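Side-chain contact in CYTH domain-containing protein (Pyrococcus horikoshii, PDB 2EEN), which is of unknown function but belongs to the CYTH family, whose members typically act on triphosphate substrates such as ATP and inorganic triphosphate: residues Gly131-Ile136 with Arg168-Leu173. Residues are numbered along the deposited sequence; the frame is centred on the assembly and turned at random.
Sequences GKFIEI and RSYLEL
Phe133, on strand 131-139, meets Tyr170, in the first turn of helix 170-176, as an edge-to-face pair. The ring centroids are 4.9 Å apart and the planes stand at 75°. Followed outward from the strand, Phe133 CB comes first to Tyr170 OH, at 3.1 Å and in the plane of the tyrosine ring. Its CG, beside the backbone N and anti to the carbonyl carbon (chi1 -67°), lies 3.4 Å from Tyr170 CE1. That carbon sits over one face of the phenylalanine, displaced toward the CB side of the ring. At the far rim, Phe133 CE2 and CZ reach Leu173 CD1, with CE2 to CD1 at 4.0 Å. Strand 131-139 belongs to the strongly curved antiparallel sheet of the CYTH fold, the triphosphate tunnel type, and the helix packs against its concave side. Both rings are buried. With an alanine here in place of Phe133, the edge of Tyr170 and Leu173 CD1 would probably lose their apolar partner, and the tyrosine ring would be less fixed in its tilt. Tyr170 OH also lies 3.1 Å from Glu135 OE2, but its hydrogen bond goes to Asp125 on strand 120-127. Glu135 OE2 is also close to the ring, 3.3 Å from Tyr170 CE2, with carboxylate and ring planes 34° apart. Lys7 makes a cation-pi contact with the same tyrosine; Arg111 and Lys76 form long, weak ion pairs with Glu135 OE2. Ser169 and Glu172 form a capping box at the start of the helix: Glu172 N donates to Ser169 OG, and Ser169 N returns a nearly straight bond to Glu172 OE1.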
loop_
_atom_site.group_PDB
_atom_site.type_symbol
_atom_site.label_atom_id
_atom_site.label_comp_id
_atom_site.label_asym_id
_atom_site.label_seq_id
_atom_site.Cartn_x
_atom_site.Cartn_y
_atom_site.Cartn_z
ATOM N N GLY A 131 -0.538 -23.639 17.830
ATOM C CA GLY A 131 -0.469 -23.725 19.276
ATOM C C GLY A 131 0.071 -22.473 19.935
ATOM O O GLY A 131 0.025 -21.386 19.361
ATOM N N LYS A 132 0.599 -22.635 21.143
ATOM C CA LYS A 132 1.128 -21.516 21.917
ATOM C C LYS A 132 2.586 -21.145 21.669
ATOM O O LYS A 132 3.467 -22.005 21.601
ATOM C CB LYS A 132 0.959 -21.798 23.410
ATOM C CG LYS A 132 -0.474 -21.925 23.869
ATOM C CD LYS A 132 -0.531 -22.234 25.360
ATOM C CE LYS A 132 -1.939 -22.073 25.914
ATOM N NZ LYS A 132 -2.929 -22.920 25.199
ATOM N N PHE A 133 2.823 -19.844 21.545
ATOM C CA PHE A 133 4.162 -19.306 21.346
ATOM C C PHE A 133 4.292 -18.050 22.185
ATOM O O PHE A 133 3.300 -17.497 22.665
ATOM C CB PHE A 133 4.408 -18.903 19.893
ATOM C CG PHE A 133 4.446 -20.053 18.940
ATOM C CD1 PHE A 133 3.273 -20.695 18.570
ATOM C CD2 PHE A 133 5.652 -20.486 18.406
ATOM C CE1 PHE A 133 3.298 -21.763 17.680
ATOM C CE2 PHE A 133 5.691 -21.558 17.508
ATOM C CZ PHE A 133 4.508 -22.193 17.145
ATOM N N ILE A 134 5.530 -17.613 22.358
ATOM C CA ILE A 134 5.799 -16.393 23.086
ATOM C C ILE A 134 6.806 -15.612 22.262
ATOM O O ILE A 134 7.803 -16.156 21.779
ATOM C CB ILE A 134 6.359 -16.659 24.500
ATOM C CG1 ILE A 134 6.607 -15.315 25.199
ATOM C CG2 ILE A 134 7.635 -17.493 24.425
ATOM C CD1 ILE A 134 6.888 -15.430 26.673
ATOM N N GLU A 135 6.520 -14.335 22.063
ATOM C CA GLU A 135 7.415 -13.490 21.302
ATOM C C GLU A 135 7.844 -12.337 22.178
ATOM O O GLU A 135 7.161 -11.993 23.144
ATOM C CB GLU A 135 6.724 -12.958 20.042
ATOM C CG GLU A 135 6.590 -13.996 18.931
ATOM C CD GLU A 135 6.075 -13.410 17.624
ATOM O OE1 GLU A 135 6.320 -12.213 17.363
ATOM O OE2 GLU A 135 5.441 -14.151 16.842
ATOM N N ILE A 136 9.001 -11.781 21.855
ATOM C CA ILE A 136 9.523 -10.629 22.568
ATOM C C ILE A 136 10.173 -9.735 21.525
ATOM O O ILE A 136 10.789 -10.216 20.566
ATOM C CB ILE A 136 10.536 -11.034 23.668
ATOM C CG1 ILE A 136 10.876 -9.805 24.520
ATOM C CG2 ILE A 136 11.792 -11.648 23.043
ATOM C CD1 ILE A 136 11.565 -10.146 25.835
ATOM N N ARG A 168 11.548 -19.503 12.352
ATOM C CA ARG A 168 10.551 -19.636 11.304
ATOM C C ARG A 168 9.261 -18.926 11.705
ATOM O O ARG A 168 8.809 -18.994 12.837
ATOM C CB ARG A 168 10.254 -21.124 11.085
ATOM C CG ARG A 168 11.317 -21.852 10.262
ATOM C CD ARG A 168 11.041 -23.359 10.191
ATOM N NE ARG A 168 10.897 -23.890 11.543
ATOM C CZ ARG A 168 10.595 -25.200 11.715
ATOM N NH1 ARG A 168 10.427 -26.003 10.678
ATOM N NH2 ARG A 168 10.479 -25.675 12.958
ATOM N N SER A 169 8.693 -18.233 10.731
ATOM C CA SER A 169 7.460 -17.497 10.927
ATOM C C SER A 169 6.308 -18.476 11.062
ATOM O O SER A 169 6.416 -19.645 10.669
ATOM C CB SER A 169 7.203 -16.600 9.723
ATOM O OG SER A 169 7.088 -17.383 8.545
ATOM N N TYR A 170 5.200 -18.000 11.613
ATOM C CA TYR A 170 4.033 -18.857 11.744
ATOM C C TYR A 170 3.627 -19.312 10.350
ATOM O O TYR A 170 3.204 -20.452 10.161
ATOM C CB TYR A 170 2.877 -18.102 12.396
ATOM C CG TYR A 170 3.147 -17.710 13.825
ATOM C CD1 TYR A 170 3.648 -18.640 14.739
ATOM C CD2 TYR A 170 2.886 -16.418 14.274
ATOM C CE1 TYR A 170 3.884 -18.292 16.059
ATOM C CE2 TYR A 170 3.117 -16.061 15.594
ATOM C CZ TYR A 170 3.614 -16.997 16.480
ATOM O OH TYR A 170 3.847 -16.637 17.780
ATOM N N LEU A 171 3.758 -18.415 9.375
ATOM C CA LEU A 171 3.411 -18.741 7.998
ATOM C C LEU A 171 4.217 -19.944 7.523
ATOM O O LEU A 171 3.657 -20.901 6.988
ATOM C CB LEU A 171 3.691 -17.553 7.074
ATOM C CG LEU A 171 3.539 -17.836 5.576
ATOM C CD1 LEU A 171 2.096 -18.216 5.274
ATOM C CD2 LEU A 171 3.951 -16.609 4.771
ATOM N N GLU A 172 5.530 -19.890 7.718
ATOM C CA GLU A 172 6.399 -20.987 7.296
ATOM C C GLU A 172 6.055 -22.287 8.005
ATOM O O GLU A 172 6.065 -23.362 7.401
ATOM C CB GLU A 172 7.861 -20.630 7.561
ATOM C CG GLU A 172 8.400 -19.549 6.649
ATOM C CD GLU A 172 9.812 -19.131 7.014
ATOM O OE1 GLU A 172 10.006 -18.570 8.115
ATOM O OE2 GLU A 172 10.732 -19.364 6.201
ATOM N N LEU A 173 5.764 -22.184 9.293
ATOM C CA LEU A 173 5.418 -23.351 10.084
ATOM C C LEU A 173 4.113 -23.951 9.582
ATOM O O LEU A 173 3.984 -25.170 9.473
ATOM C CB LEU A 173 5.288 -22.960 11.561
ATOM C CG LEU A 173 6.609 -22.555 12.215
ATOM C CD1 LEU A 173 6.346 -22.035 13.610
ATOM C CD2 LEU A 173 7.555 -23.751 12.259
#